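Local coordinates for protein serpin B3 (Homo sapiens, PDB 4ZK3) that probably acts as a serpin-type protease inhibitor and, as the Pso p27 structure linked to psoriasis, forms large aggregates, at residues T9-D14 and S33-L38; K106-K111 and K145-W150; F219-L224 and Q228-E233. All blocks are in the same frame, centred on the assembly; numbering follows the deposited sequence.

Contact 1: residues T9-D14 and S33-L38; sequences TKFMFD and SITSAL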
ATOM      1  N   THR A   9       0.594   1.981 -10.179  1.00 23.17           N
ATOM      2  CA  THR A   9       1.907   1.343 -10.134  1.00 25.03           C
ATOM      3  C   THR A   9       3.060   2.334 -10.290  1.00 25.18           C
ATOM      4  O   THR A   9       4.097   2.206  -9.629  1.00 23.08           O
ATOM      5  CB  THR A   9       1.995   0.207 -11.166  1.00 26.24           C
ATOM      6  OG1 THR A   9       1.017  -0.792 -10.853  1.00 25.69           O
ATOM      7  CG2 THR A   9       3.374  -0.473 -11.108  1.00 24.93           C
ATOM      8  N   LYS A  10       2.888   3.357 -11.112  1.00 24.80           N
ATOM      9  CA  LYS A  10       3.940   4.395 -11.227  1.00 24.89           C
ATOM     10  C   LYS A  10       4.121   5.207  -9.968  1.00 24.20           C
ATOM     11  O   LYS A  10       5.250   5.454  -9.503  1.00 23.64           O
ATOM     12  CB  LYS A  10       3.618   5.335 -12.398  1.00 28.70           C
ATOM     13  CG  LYS A  10       3.655   4.649 -13.777  1.00 34.36           C
ATOM     14  CD  LYS A  10       3.197   5.601 -14.877  1.00 39.68           C
ATOM     15  CE  LYS A  10       3.245   4.957 -16.243  1.00 45.83           C
ATOM     16  NZ  LYS A  10       4.662   4.710 -16.655  1.00 50.87           N
ATOM     17  N   PHE A  11       3.003   5.618  -9.396  1.00 23.27           N
ATOM     18  CA  PHE A  11       2.998   6.293  -8.098  1.00 23.36           C
ATOM     19  C   PHE A  11       3.646   5.430  -7.040  1.00 23.11           C
ATOM     20  O   PHE A  11       4.479   5.928  -6.257  1.00 24.82           O
ATOM     21  CB  PHE A  11       1.545   6.656  -7.722  1.00 23.01           C
ATOM     22  CG  PHE A  11       1.399   7.305  -6.402  1.00 22.80           C
ATOM     23  CD1 PHE A  11       2.099   8.427  -6.080  1.00 22.85           C
ATOM     24  CD2 PHE A  11       0.464   6.802  -5.458  1.00 24.56           C
ATOM     25  CE1 PHE A  11       1.929   9.066  -4.853  1.00 24.57           C
ATOM     26  CE2 PHE A  11       0.312   7.409  -4.229  1.00 22.85           C
ATOM     27  CZ  PHE A  11       1.047   8.552  -3.911  1.00 23.18           C
ATOM     28  N   MET A  12       3.336   4.135  -7.054  1.00 21.75           N
ATOM     29  CA  MET A  12       3.997   3.153  -6.166  1.00 21.30           C
ATOM     30  C   MET A  12       5.542   3.199  -6.280  1.00 24.23           C
ATOM     31  O   MET A  12       6.236   3.268  -5.263  1.00 23.96           O
ATOM     32  CB  MET A  12       3.472   1.714  -6.429  1.00 19.70           C
ATOM     33  CG  MET A  12       4.122   0.570  -5.592  1.00 18.64           C
ATOM     34  SD  MET A  12       3.633  -1.010  -6.267  1.00 21.98           S
ATOM     35  CE  MET A  12       4.963  -1.190  -7.463  1.00 21.39           C
ATOM     36  N   PHE A  13       6.096   3.207  -7.493  1.00 28.74           N
ATOM     37  CA  PHE A  13       7.560   3.322  -7.615  1.00 28.18           C
ATOM     38  C   PHE A  13       8.100   4.696  -7.218  1.00 26.98           C
ATOM     39  O   PHE A  13       9.215   4.784  -6.633  1.00 27.00           O
ATOM     40  CB  PHE A  13       8.030   2.921  -8.995  1.00 31.14           C
ATOM     41  CG  PHE A  13       8.020   1.444  -9.202  1.00 29.65           C
ATOM     42  CD1 PHE A  13       8.910   0.651  -8.505  1.00 32.56           C
ATOM     43  CD2 PHE A  13       7.079   0.834 -10.036  1.00 28.29           C
ATOM     44  CE1 PHE A  13       8.912  -0.728  -8.674  1.00 31.54           C
ATOM     45  CE2 PHE A  13       7.058  -0.539 -10.204  1.00 29.00           C
ATOM     46  CZ  PHE A  13       7.976  -1.330  -9.519  1.00 31.35           C
ATOM     47  N   ASP A  14       7.326   5.753  -7.492  1.00 27.18           N
ATOM     48  CA  ASP A  14       7.764   7.077  -7.119  1.00 27.92           C
ATOM     49  C   ASP A  14       7.843   7.093  -5.603  1.00 27.74           C
ATOM     50  O   ASP A  14       8.752   7.725  -5.018  1.00 25.85           O
ATOM     51  CB  ASP A  14       6.857   8.196  -7.587  1.00 28.10           C
ATOM     52  CG  ASP A  14       6.710   8.260  -9.097  1.00 30.80           C
ATOM     53  OD1 ASP A  14       7.444   7.592  -9.859  1.00 31.54           O
ATOM     54  OD2 ASP A  14       5.779   8.972  -9.511  1.00 31.54           O
ATOM     55  N   SER A  33      -4.004   2.289  -0.951  1.00 17.22           N
ATOM     56  CA  SER A  33      -4.562   3.032   0.213  1.00 17.07           C
ATOM     57  C   SER A  33      -4.225   4.492   0.122  1.00 16.95           C
ATOM     58  O   SER A  33      -5.072   5.399   0.357  1.00 15.38           O
ATOM     59  CB  SER A  33      -4.029   2.405   1.500  1.00 18.12           C
ATOM     60  OG  SER A  33      -4.337   3.228   2.606  1.00 18.36           O
ATOM     61  N   ILE A  34      -3.008   4.767  -0.299  1.00 18.50           N
ATOM     62  CA  ILE A  34      -2.574   6.157  -0.396  1.00 18.96           C
ATOM     63  C   ILE A  34      -3.241   6.848  -1.580  1.00 19.32           C
ATOM     64  O   ILE A  34      -3.732   7.976  -1.464  1.00 20.03           O
ATOM     65  CB  ILE A  34      -1.079   6.233  -0.510  1.00 20.31           C
ATOM     66  CG1 ILE A  34      -0.466   5.568   0.701  1.00 20.90           C
ATOM     67  CG2 ILE A  34      -0.682   7.673  -0.585  1.00 20.82           C
ATOM     68  CD1 ILE A  34       1.010   5.321   0.614  1.00 20.75           C
ATOM     69  N   THR A  35      -3.294   6.169  -2.704  1.00 19.22           N
ATOM     70  CA  THR A  35      -4.035   6.694  -3.853  1.00 21.07           C
ATOM     71  C   THR A  35      -5.455   7.024  -3.492  1.00 20.72           C
ATOM     72  O   THR A  35      -5.972   8.092  -3.817  1.00 21.37           O
ATOM     73  CB  THR A  35      -3.994   5.722  -5.018  1.00 18.98           C
ATOM     74  OG1 THR A  35      -2.648   5.610  -5.464  1.00 20.52           O
ATOM     75  CG2 THR A  35      -4.833   6.259  -6.139  1.00 23.05           C
ATOM     76  N   SER A  36      -6.109   6.109  -2.800  1.00 21.91           N
ATOM     77  CA  SER A  36      -7.512   6.307  -2.418  1.00 20.48           C
ATOM     78  C   SER A  36      -7.702   7.546  -1.509  1.00 19.49           C
ATOM     79  O   SER A  36      -8.626   8.327  -1.713  1.00 19.53           O
ATOM     80  CB  SER A  36      -8.040   5.010  -1.795  1.00 22.03           C
ATOM     81  OG  SER A  36      -9.362   5.137  -1.343  1.00 26.29           O
ATOM     82  N   ALA A  37      -6.871   7.727  -0.512  1.00 16.62           N
ATOM     83  CA  ALA A  37      -6.977   8.851   0.345  1.00 18.86           C
ATOM     84  C   ALA A  37      -6.740  10.159  -0.390  1.00 19.34           C
ATOM     85  O   ALA A  37      -7.449  11.132  -0.168  1.00 20.16           O
ATOM     86  CB  ALA A  37      -5.980   8.720   1.521  1.00 18.94           C
ATOM     87  N   LEU A  38      -5.745  10.192  -1.248  1.00 19.39           N
ATOM     88  CA  LEU A  38      -5.443  11.432  -1.987  1.00 20.95           C
ATOM     89  C   LEU A  38      -6.493  11.722  -3.071  1.00 22.13           C
ATOM     90  O   LEU A  38      -6.705  12.857  -3.421  1.00 22.88           O
ATOM     91  CB  LEU A  38      -4.022  11.361  -2.545  1.00 21.38           C
ATOM     92  CG  LEU A  38      -2.960  11.303  -1.454  1.00 21.75           C
ATOM     93  CD1 LEU A  38      -1.580  11.244  -2.067  1.00 23.48           C
ATOM     94  CD2 LEU A  38      -3.123  12.462  -0.471  1.00 24.19           C
TER

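Contact 2: residues K106-K111 and K145-W150; sequences KLFGEK and KKINSW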
ATOM      1  N   LYS A 106     -13.333   6.741   4.832  1.00 19.29           N
ATOM      2  CA  LYS A 106     -14.165   7.470   5.757  1.00 21.05           C
ATOM      3  C   LYS A 106     -13.721   8.914   5.980  1.00 19.14           C
ATOM      4  O   LYS A 106     -12.558   9.203   6.045  1.00 18.93           O
ATOM      5  CB  LYS A 106     -14.224   6.739   7.127  1.00 25.02           C
ATOM      6  CG  LYS A 106     -15.330   7.275   8.061  1.00 28.11           C
ATOM      7  CD  LYS A 106     -15.514   6.376   9.265  1.00 29.59           C
ATOM      8  CE  LYS A 106     -16.590   6.872  10.206  1.00 36.18           C
ATOM      9  NZ  LYS A 106     -16.965   5.875  11.276  1.00 35.38           N
ATOM     10  N   LEU A 107     -14.703   9.805   6.116  1.00 20.01           N
ATOM     11  CA  LEU A 107     -14.513  11.177   6.497  1.00 19.72           C
ATOM     12  C   LEU A 107     -14.927  11.409   7.955  1.00 19.01           C
ATOM     13  O   LEU A 107     -16.060  11.196   8.343  1.00 20.39           O
ATOM     14  CB  LEU A 107     -15.269  12.107   5.539  1.00 20.19           C
ATOM     15  CG  LEU A 107     -15.359  13.572   5.970  1.00 22.53           C
ATOM     16  CD1 LEU A 107     -14.012  14.220   6.149  1.00 25.56           C
ATOM     17  CD2 LEU A 107     -16.168  14.418   5.028  1.00 27.09           C
ATOM     18  N   PHE A 108     -13.999  11.895   8.750  1.00 22.31           N
ATOM     19  CA  PHE A 108     -14.279  12.318  10.103  1.00 21.83           C
ATOM     20  C   PHE A 108     -14.186  13.863  10.058  1.00 23.85           C
ATOM     21  O   PHE A 108     -13.129  14.436   9.804  1.00 24.80           O
ATOM     22  CB  PHE A 108     -13.276  11.779  11.114  1.00 23.20           C
ATOM     23  CG  PHE A 108     -13.325  10.281  11.329  1.00 23.45           C
ATOM     24  CD1 PHE A 108     -12.541   9.413  10.527  1.00 25.38           C
ATOM     25  CD2 PHE A 108     -14.091   9.724  12.319  1.00 25.22           C
ATOM     26  CE1 PHE A 108     -12.571   8.028  10.705  1.00 23.86           C
ATOM     27  CE2 PHE A 108     -14.097   8.334  12.519  1.00 23.98           C
ATOM     28  CZ  PHE A 108     -13.334   7.507  11.717  1.00 24.68           C
ATOM     29  N   GLY A 109     -15.308  14.539  10.276  1.00 24.62           N
ATOM     30  CA  GLY A 109     -15.275  15.984  10.297  1.00 23.26           C
ATOM     31  C   GLY A 109     -15.683  16.575  11.607  1.00 22.63           C
ATOM     32  O   GLY A 109     -16.457  15.987  12.340  1.00 23.29           O
ATOM     33  N   GLU A 110     -15.198  17.783  11.863  1.00 24.60           N
ATOM     34  CA  GLU A 110     -15.652  18.533  13.009  1.00 25.77           C
ATOM     35  C   GLU A 110     -17.179  18.654  13.008  1.00 29.49           C
ATOM     36  O   GLU A 110     -17.817  18.940  11.983  1.00 28.88           O
ATOM     37  CB  GLU A 110     -14.928  19.862  13.096  1.00 27.05           C
ATOM     38  CG  GLU A 110     -15.635  20.880  13.987  1.00 30.21           C
ATOM     39  CD  GLU A 110     -15.766  20.478  15.441  1.00 30.73           C
ATOM     40  OE1 GLU A 110     -14.908  19.730  15.965  1.00 33.42           O
ATOM     41  OE2 GLU A 110     -16.744  20.915  16.050  1.00 33.72           O
ATOM     42  N   LYS A 111     -17.744  18.362  14.177  1.00 29.38           N
ATOM     43  CA  LYS A 111     -19.171  18.246  14.419  1.00 33.41           C
ATOM     44  C   LYS A 111     -19.955  19.506  13.994  1.00 30.94           C
ATOM     45  O   LYS A 111     -21.047  19.445  13.396  1.00 27.06           O
ATOM     46  CB  LYS A 111     -19.344  18.033  15.934  1.00 42.26           C
ATOM     47  CG  LYS A 111     -20.518  17.182  16.368  1.00 51.30           C
ATOM     48  CD  LYS A 111     -20.477  16.961  17.890  1.00 55.05           C
ATOM     49  CE  LYS A 111     -20.026  18.229  18.621  1.00 60.50           C
ATOM     50  NZ  LYS A 111     -20.568  18.372  20.003  1.00 67.14           N
ATOM     51  N   LYS A 145      -8.242   9.210  19.178  1.00 33.01           N
ATOM     52  CA  LYS A 145      -8.361   7.818  19.590  1.00 34.41           C
ATOM     53  C   LYS A 145      -9.538   7.142  18.993  1.00 32.17           C
ATOM     54  O   LYS A 145      -9.488   5.974  18.670  1.00 32.03           O
ATOM     55  CB  LYS A 145      -8.384   7.671  21.122  1.00 37.61           C
ATOM     56  CG  LYS A 145      -7.088   8.152  21.745  1.00 43.09           C
ATOM     57  CD  LYS A 145      -7.092   7.925  23.233  1.00 54.29           C
ATOM     58  CE  LYS A 145      -5.881   8.567  23.865  1.00 64.34           C
ATOM     59  NZ  LYS A 145      -5.446   7.803  25.066  1.00 69.05           N
ATOM     60  N   LYS A 146     -10.631   7.843  18.836  1.00 31.65           N
ATOM     61  CA  LYS A 146     -11.762   7.252  18.106  1.00 32.60           C
ATOM     62  C   LYS A 146     -11.423   6.889  16.636  1.00 27.38           C
ATOM     63  O   LYS A 146     -11.861   5.863  16.150  1.00 24.45           O
ATOM     64  CB  LYS A 146     -12.925   8.222  18.096  1.00 39.01           C
ATOM     65  CG  LYS A 146     -14.223   7.680  17.542  1.00 42.61           C
ATOM     66  CD  LYS A 146     -15.413   8.582  17.913  1.00 53.14           C
ATOM     67  CE  LYS A 146     -15.080   9.537  19.086  1.00 55.31           C
ATOM     68  NZ  LYS A 146     -16.268  10.242  19.639  1.00 60.62           N
ATOM     69  N   ILE A 147     -10.635   7.717  15.958  1.00 25.83           N
ATOM     70  CA  ILE A 147     -10.307   7.434  14.517  1.00 23.88           C
ATOM     71  C   ILE A 147      -9.389   6.183  14.474  1.00 23.03           C
ATOM     72  O   ILE A 147      -9.638   5.248  13.706  1.00 22.56           O
ATOM     73  CB  ILE A 147      -9.623   8.644  13.893  1.00 23.66           C
ATOM     74  CG1 ILE A 147     -10.666   9.792  13.764  1.00 25.07           C
ATOM     75  CG2 ILE A 147      -9.024   8.355  12.521  1.00 21.65           C
ATOM     76  CD1 ILE A 147     -10.023  11.166  13.625  1.00 26.13           C
ATOM     77  N   ASN A 148      -8.355   6.211  15.310  1.00 22.34           N
ATOM     78  CA  ASN A 148      -7.414   5.104  15.472  1.00 25.55           C
ATOM     79  C   ASN A 148      -8.167   3.782  15.765  1.00 24.65           C
ATOM     80  O   ASN A 148      -7.808   2.744  15.210  1.00 25.60           O
ATOM     81  CB  ASN A 148      -6.312   5.442  16.497  1.00 25.06           C
ATOM     82  CG  ASN A 148      -5.287   6.446  15.993  1.00 27.10           C
ATOM     83  OD1 ASN A 148      -5.157   6.738  14.816  1.00 28.39           O
ATOM     84  ND2 ASN A 148      -4.553   7.003  16.910  1.00 25.27           N
ATOM     85  N   SER A 149      -9.272   3.794  16.542  1.00 26.01           N
ATOM     86  CA  SER A 149     -10.025   2.556  16.790  1.00 22.85           C
ATOM     87  C   SER A 149     -10.828   2.120  15.631  1.00 22.07           C
ATOM     88  O   SER A 149     -10.963   0.912  15.385  1.00 24.35           O
ATOM     89  CB  SER A 149     -10.969   2.634  18.046  1.00 25.82           C
ATOM     90  OG  SER A 149     -10.165   2.897  19.173  1.00 31.46           O
ATOM     91  N   TRP A 150     -11.466   3.048  14.935  1.00 22.57           N
ATOM     92  CA  TRP A 150     -12.104   2.668  13.699  1.00 22.93           C
ATOM     93  C   TRP A 150     -11.129   1.935  12.752  1.00 21.15           C
ATOM     94  O   TRP A 150     -11.456   0.880  12.145  1.00 20.96           O
ATOM     95  CB  TRP A 150     -12.679   3.885  12.984  1.00 24.17           C
ATOM     96  CG  TRP A 150     -13.376   3.512  11.776  1.00 24.99           C
ATOM     97  CD1 TRP A 150     -14.615   3.002  11.686  1.00 26.56           C
ATOM     98  CD2 TRP A 150     -12.872   3.601  10.423  1.00 26.33           C
ATOM     99  NE1 TRP A 150     -14.928   2.755  10.355  1.00 25.62           N
ATOM    100  CE2 TRP A 150     -13.877   3.122   9.570  1.00 25.27           C
ATOM    101  CE3 TRP A 150     -11.660   4.036   9.862  1.00 27.08           C
ATOM    102  CZ2 TRP A 150     -13.734   3.098   8.194  1.00 25.87           C
ATOM    103  CZ3 TRP A 150     -11.502   3.972   8.497  1.00 24.80           C
ATOM    104  CH2 TRP A 150     -12.536   3.533   7.675  1.00 25.00           C
TER

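Contact 3: residues F219-L224 and Q228-E233; sequences FHFASL and QAKVLE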
ATOM      1  N   PHE A 219       5.275 -23.546 -10.051  1.00 38.76           N
ATOM      2  CA  PHE A 219       4.815 -22.173  -9.911  1.00 39.48           C
ATOM      3  C   PHE A 219       5.148 -21.511 -11.222  1.00 34.68           C
ATOM      4  O   PHE A 219       6.090 -21.954 -11.866  1.00 33.59           O
ATOM      5  CB  PHE A 219       5.669 -21.457  -8.866  1.00 35.83           C
ATOM      6  CG  PHE A 219       5.397 -21.831  -7.441  1.00 37.89           C
ATOM      7  CD1 PHE A 219       4.170 -21.566  -6.848  1.00 37.86           C
ATOM      8  CD2 PHE A 219       6.420 -22.365  -6.654  1.00 38.07           C
ATOM      9  CE1 PHE A 219       3.969 -21.876  -5.513  1.00 38.80           C
ATOM     10  CE2 PHE A 219       6.222 -22.661  -5.330  1.00 33.71           C
ATOM     11  CZ  PHE A 219       5.002 -22.416  -4.754  1.00 34.30           C
ATOM     12  N   HIS A 220       4.464 -20.431 -11.582  1.00 32.60           N
ATOM     13  CA  HIS A 220       4.955 -19.555 -12.657  1.00 35.68           C
ATOM     14  C   HIS A 220       6.248 -18.876 -12.208  1.00 35.45           C
ATOM     15  O   HIS A 220       6.345 -18.258 -11.128  1.00 30.71           O
ATOM     16  CB  HIS A 220       3.921 -18.484 -13.089  1.00 37.28           C
ATOM     17  CG  HIS A 220       2.709 -19.061 -13.746  1.00 39.24           C
ATOM     18  ND1 HIS A 220       1.461 -19.037 -13.164  1.00 43.72           N
ATOM     19  CD2 HIS A 220       2.563 -19.723 -14.918  1.00 38.21           C
ATOM     20  CE1 HIS A 220       0.599 -19.669 -13.943  1.00 44.17           C
ATOM     21  NE2 HIS A 220       1.244 -20.098 -15.012  1.00 41.03           N
ATOM     22  N   PHE A 221       7.242 -18.995 -13.078  1.00 34.14           N
ATOM     23  CA  PHE A 221       8.594 -18.653 -12.806  1.00 32.64           C
ATOM     24  C   PHE A 221       9.238 -17.939 -14.019  1.00 32.17           C
ATOM     25  O   PHE A 221       8.853 -18.143 -15.167  1.00 29.34           O
ATOM     26  CB  PHE A 221       9.367 -19.934 -12.419  1.00 34.73           C
ATOM     27  CG  PHE A 221      10.846 -19.721 -12.297  1.00 37.56           C
ATOM     28  CD1 PHE A 221      11.666 -19.734 -13.433  1.00 32.67           C
ATOM     29  CD2 PHE A 221      11.426 -19.477 -11.062  1.00 37.35           C
ATOM     30  CE1 PHE A 221      13.020 -19.484 -13.349  1.00 31.28           C
ATOM     31  CE2 PHE A 221      12.783 -19.225 -10.970  1.00 36.37           C
ATOM     32  CZ  PHE A 221      13.593 -19.237 -12.121  1.00 35.48           C
ATOM     33  N   ALA A 222      10.216 -17.101 -13.742  1.00 30.55           N
ATOM     34  CA  ALA A 222      11.015 -16.504 -14.780  1.00 33.51           C
ATOM     35  C   ALA A 222      12.383 -16.132 -14.243  1.00 35.73           C
ATOM     36  O   ALA A 222      12.538 -15.663 -13.096  1.00 35.56           O
ATOM     37  CB  ALA A 222      10.334 -15.296 -15.358  1.00 34.32           C
ATOM     38  N   SER A 223      13.387 -16.368 -15.074  1.00 35.46           N
ATOM     39  CA  SER A 223      14.712 -15.904 -14.813  1.00 36.27           C
ATOM     40  C   SER A 223      14.946 -14.624 -15.574  1.00 37.81           C
ATOM     41  O   SER A 223      14.806 -14.609 -16.772  1.00 42.44           O
ATOM     42  CB  SER A 223      15.728 -16.925 -15.282  1.00 43.13           C
ATOM     43  OG  SER A 223      16.957 -16.226 -15.416  1.00 52.08           O
ATOM     44  N   LEU A 224      15.331 -13.556 -14.895  1.00 38.30           N
ATOM     45  CA  LEU A 224      15.575 -12.265 -15.523  1.00 39.38           C
ATOM     46  C   LEU A 224      17.074 -12.086 -15.605  1.00 50.45           C
ATOM     47  O   LEU A 224      17.695 -11.312 -14.857  1.00 47.31           O
ATOM     48  CB  LEU A 224      14.944 -11.162 -14.712  1.00 40.51           C
ATOM     49  CG  LEU A 224      13.528 -11.403 -14.174  1.00 40.58           C
ATOM     50  CD1 LEU A 224      13.215 -10.212 -13.285  1.00 44.36           C
ATOM     51  CD2 LEU A 224      12.475 -11.563 -15.270  1.00 38.96           C
ATOM     52  N   GLN A 228      20.006  -9.909 -13.283  1.00 38.81           N
ATOM     53  CA  GLN A 228      20.549 -11.019 -12.529  1.00 40.19           C
ATOM     54  C   GLN A 228      19.593 -11.278 -11.360  1.00 38.77           C
ATOM     55  O   GLN A 228      19.957 -11.145 -10.210  1.00 37.65           O
ATOM     56  CB  GLN A 228      22.000 -10.733 -12.050  1.00 47.46           C
ATOM     57  CG  GLN A 228      23.085 -10.610 -13.139  1.00 47.94           C
ATOM     58  CD  GLN A 228      22.972  -9.316 -13.966  1.00 54.86           C
ATOM     59  OE1 GLN A 228      23.115  -8.188 -13.443  1.00 55.81           O
ATOM     60  NE2 GLN A 228      22.705  -9.471 -15.269  1.00 59.87           N
ATOM     61  N   ALA A 229      18.347 -11.594 -11.676  1.00 35.45           N
ATOM     62  CA  ALA A 229      17.335 -11.848 -10.648  1.00 33.95           C
ATOM     63  C   ALA A 229      16.407 -12.921 -11.123  1.00 35.42           C
ATOM     64  O   ALA A 229      16.418 -13.304 -12.306  1.00 40.55           O
ATOM     65  CB  ALA A 229      16.542 -10.581 -10.368  1.00 33.56           C
ATOM     66  N   LYS A 230      15.604 -13.416 -10.198  1.00 31.48           N
ATOM     67  CA  LYS A 230      14.514 -14.300 -10.518  1.00 32.01           C
ATOM     68  C   LYS A 230      13.183 -13.747 -10.009  1.00 28.37           C
ATOM     69  O   LYS A 230      13.144 -12.890  -9.080  1.00 26.54           O
ATOM     70  CB  LYS A 230      14.758 -15.658  -9.927  1.00 34.41           C
ATOM     71  CG  LYS A 230      15.972 -16.375 -10.508  1.00 39.24           C
ATOM     72  CD  LYS A 230      16.253 -17.607  -9.665  1.00 42.69           C
ATOM     73  CE  LYS A 230      17.471 -18.378 -10.148  1.00 45.80           C
ATOM     74  NZ  LYS A 230      17.750 -19.525  -9.228  1.00 46.06           N
ATOM     75  N   VAL A 231      12.123 -14.214 -10.642  1.00 28.82           N
ATOM     76  CA  VAL A 231      10.721 -13.834 -10.310  1.00 31.98           C
ATOM     77  C   VAL A 231       9.849 -15.036 -10.077  1.00 28.89           C
ATOM     78  O   VAL A 231       9.856 -15.959 -10.869  1.00 30.91           O
ATOM     79  CB  VAL A 231      10.065 -12.986 -11.431  1.00 34.64           C
ATOM     80  CG1 VAL A 231       8.704 -12.494 -10.995  1.00 38.11           C
ATOM     81  CG2 VAL A 231      10.888 -11.779 -11.675  1.00 38.62           C
ATOM     82  N   LEU A 232       9.060 -15.014  -9.002  1.00 28.27           N
ATOM     83  CA  LEU A 232       8.129 -16.064  -8.714  1.00 26.43           C
ATOM     84  C   LEU A 232       6.734 -15.547  -8.374  1.00 27.35           C
ATOM     85  O   LEU A 232       6.597 -14.570  -7.631  1.00 24.63           O
ATOM     86  CB  LEU A 232       8.646 -16.919  -7.546  1.00 29.09           C
ATOM     87  CG  LEU A 232       7.998 -18.266  -7.310  1.00 28.66           C
ATOM     88  CD1 LEU A 232       8.438 -19.246  -8.382  1.00 34.06           C
ATOM     89  CD2 LEU A 232       8.442 -18.827  -5.993  1.00 30.66           C
ATOM     90  N   GLU A 233       5.696 -16.233  -8.878  1.00 24.58           N
ATOM     91  CA  GLU A 233       4.314 -15.974  -8.472  1.00 26.32           C
ATOM     92  C   GLU A 233       3.866 -17.085  -7.536  1.00 25.90           C
ATOM     93  O   GLU A 233       3.938 -18.251  -7.864  1.00 27.36           O
ATOM     94  CB  GLU A 233       3.345 -15.865  -9.676  1.00 29.47           C
ATOM     95  CG  GLU A 233       1.894 -15.686  -9.290  1.00 27.28           C
ATOM     96  CD  GLU A 233       0.900 -16.221 -10.270  1.00 30.39           C
ATOM     97  OE1 GLU A 233       1.183 -17.225 -10.957  1.00 30.02           O
ATOM     98  OE2 GLU A 233      -0.214 -15.663 -10.286  1.00 26.43           O
TER
HETATM   99  O   HOH W   1       2.522 -19.519  -9.773  1.00 22.16           O
HETATM  100  O   HOH W   2      18.581 -14.846 -13.423  1.00 40.83           O

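Contact 1: residues T9-D14 and S33-L38
The flat group here is the ring of Phe11, and Ile34 meets it at the edge: CG2 of Ile34 lies near the ring plane, 3.8 Å from Phe11 CE2. Thr35 and Leu38 approach the ring obliquely. This is the packing of two helices in the serpin helical region, 4-19 over the buried helix 31-42. The two short segments run at 106° to each other with their axes 10.8 Å apart, and a bulky side chain from 9-14 bridges the gap. With CG of Phe11 anti to the backbone N (chi1 178°), the CD2, CE2 and CZ side of its ring meets the other helix. The side chains of Ile34 and Leu38 both lie roughly perpendicular to that of Phe11. Ile34 offers its CG2 branch, which sits almost equally close to CE2 and CZ; one turn further on, Leu38 touches more loosely, CD1 lying 4.2 Å from Phe11 CZ. All four side chains are buried. Ile34, besides meeting Phe11, touches Thr347 of strand 340-351, as does Ala37, and Ser33 OG is hydrogen-bonded to Thr347 OG1. Helix 31-42 thus lies between Phe11 and strand 340-351. The Thr35 and Phe11 side chains run antiparallel alongside each other, bringing Thr35 OG1 within 3.3 Å of Phe11 CD2; that hydroxyl donates a hydrogen bond to Pro31 O, one turn earlier in the same helix.

Contact 2: residues K106-K111 and K145-W150
Lys106 and Phe108, next-but-one neighbours on strand 99-110, meet Ile147 and Trp150 of helix 140-153, the helix F of serpins that lies across the face of the large sheet A. Strand and helix segments run nearly antiparallel; by CA positions Phe108 is paired with Ile147 and Lys106 with Trp150. Two CH-pi contacts carry aliphatic groups onto rings. Ile147 puts CG1 over the centre of one face of the Phe108 ring, 3.6 Å from the centroid, while Lys106 lays its extended aliphatic chain over the indole, CD sitting 3.7 Å from Trp150 CE2. The two rings form an offset edge-to-face pair, planes at 75°: the CZ rim of Phe108 is turned toward the Trp150 face and also abuts Trp150 CB at 3.9 Å. Val177 of the neighbouring strand 174-185 lies under both Ile147 and Trp150. The remaining interaction is electrostatic. Because the Lys106 chain stays extended, its ammonium ends over the pyrrole part of the indole in a cation-pi contact, and it also makes a salt bridge with Glu132 of strand 130-134. Its charge is thus probably stabilised by both a carboxylate and a ring, with Lys106 NZ 4.1 Å from the centroid of the five-membered ring of Trp150.

Contact 3: residues F219-L224 and Q228-E233
A beta hairpin of the serpin sheet B brings strands 206-224 and 229-235 together, and its turn end carries a G1 beta bulge in which Gln228 and Ala229 both face Leu224. Ala222 with Val231 is a hydrogen-bonded antiparallel pair, joined in both directions; Leu224 with Ala229 is another, but there Ala229 N reaches Leu224 O from above the carbonyl plane at a long 3.3 Å. Phe221, Ser223, Lys230 and Leu232 share one face of the ladder. On it Leu232 CD1 packs between Phe219 CB, 3.6 Å away, and the rim of the Phe221 ring, whose other edge atoms meet Lys230 CD. The extended lysine then carries its amine to the backbone O of Glu362. On the opposite face Leu224 CD1 lies 3.2 Å from Val231 CG2, tighter than usual, so the exact placement of these methyls is doubtful. At the far end His220 and Glu233 lie side by side. The carboxylate is met in the plane of the imidazole, His220 ND1 giving a 2.9 Å hydrogen bond to Glu233 OE1 at 157°, while Ser242 OG holds the other oxygen, OE2. A water fixes the corner further: it accepts from His220 N and donates to Glu233 O, 2.7 Å away, and to Glu233 OE1.

Overall arrangement
The contacts sample three parts of the serpin fold: helix on helix, helix on sheet A, and a hairpin of sheet B. The centre of contact 1 lies about 7 Å from that of the chain; contacts 2 and 3 lie on opposite sides of that centre, their own centres about 43 Å apart. Contact 1 sits about 22 Å from contact 2 and 25 Å from contact 3, centre to centre. Strand 340-351 runs antiparallel between 174-185 and 325-336, consistent with a cleaved serpin whose reactive loop has entered sheet A. Thr347 of that strand touches Ile34 of contact 1, and adjacent strand 174-185 pairs with strand 99-110 of contact 2. Beyond the unmodelled 353-359, strand 361-364 packs against contact 3.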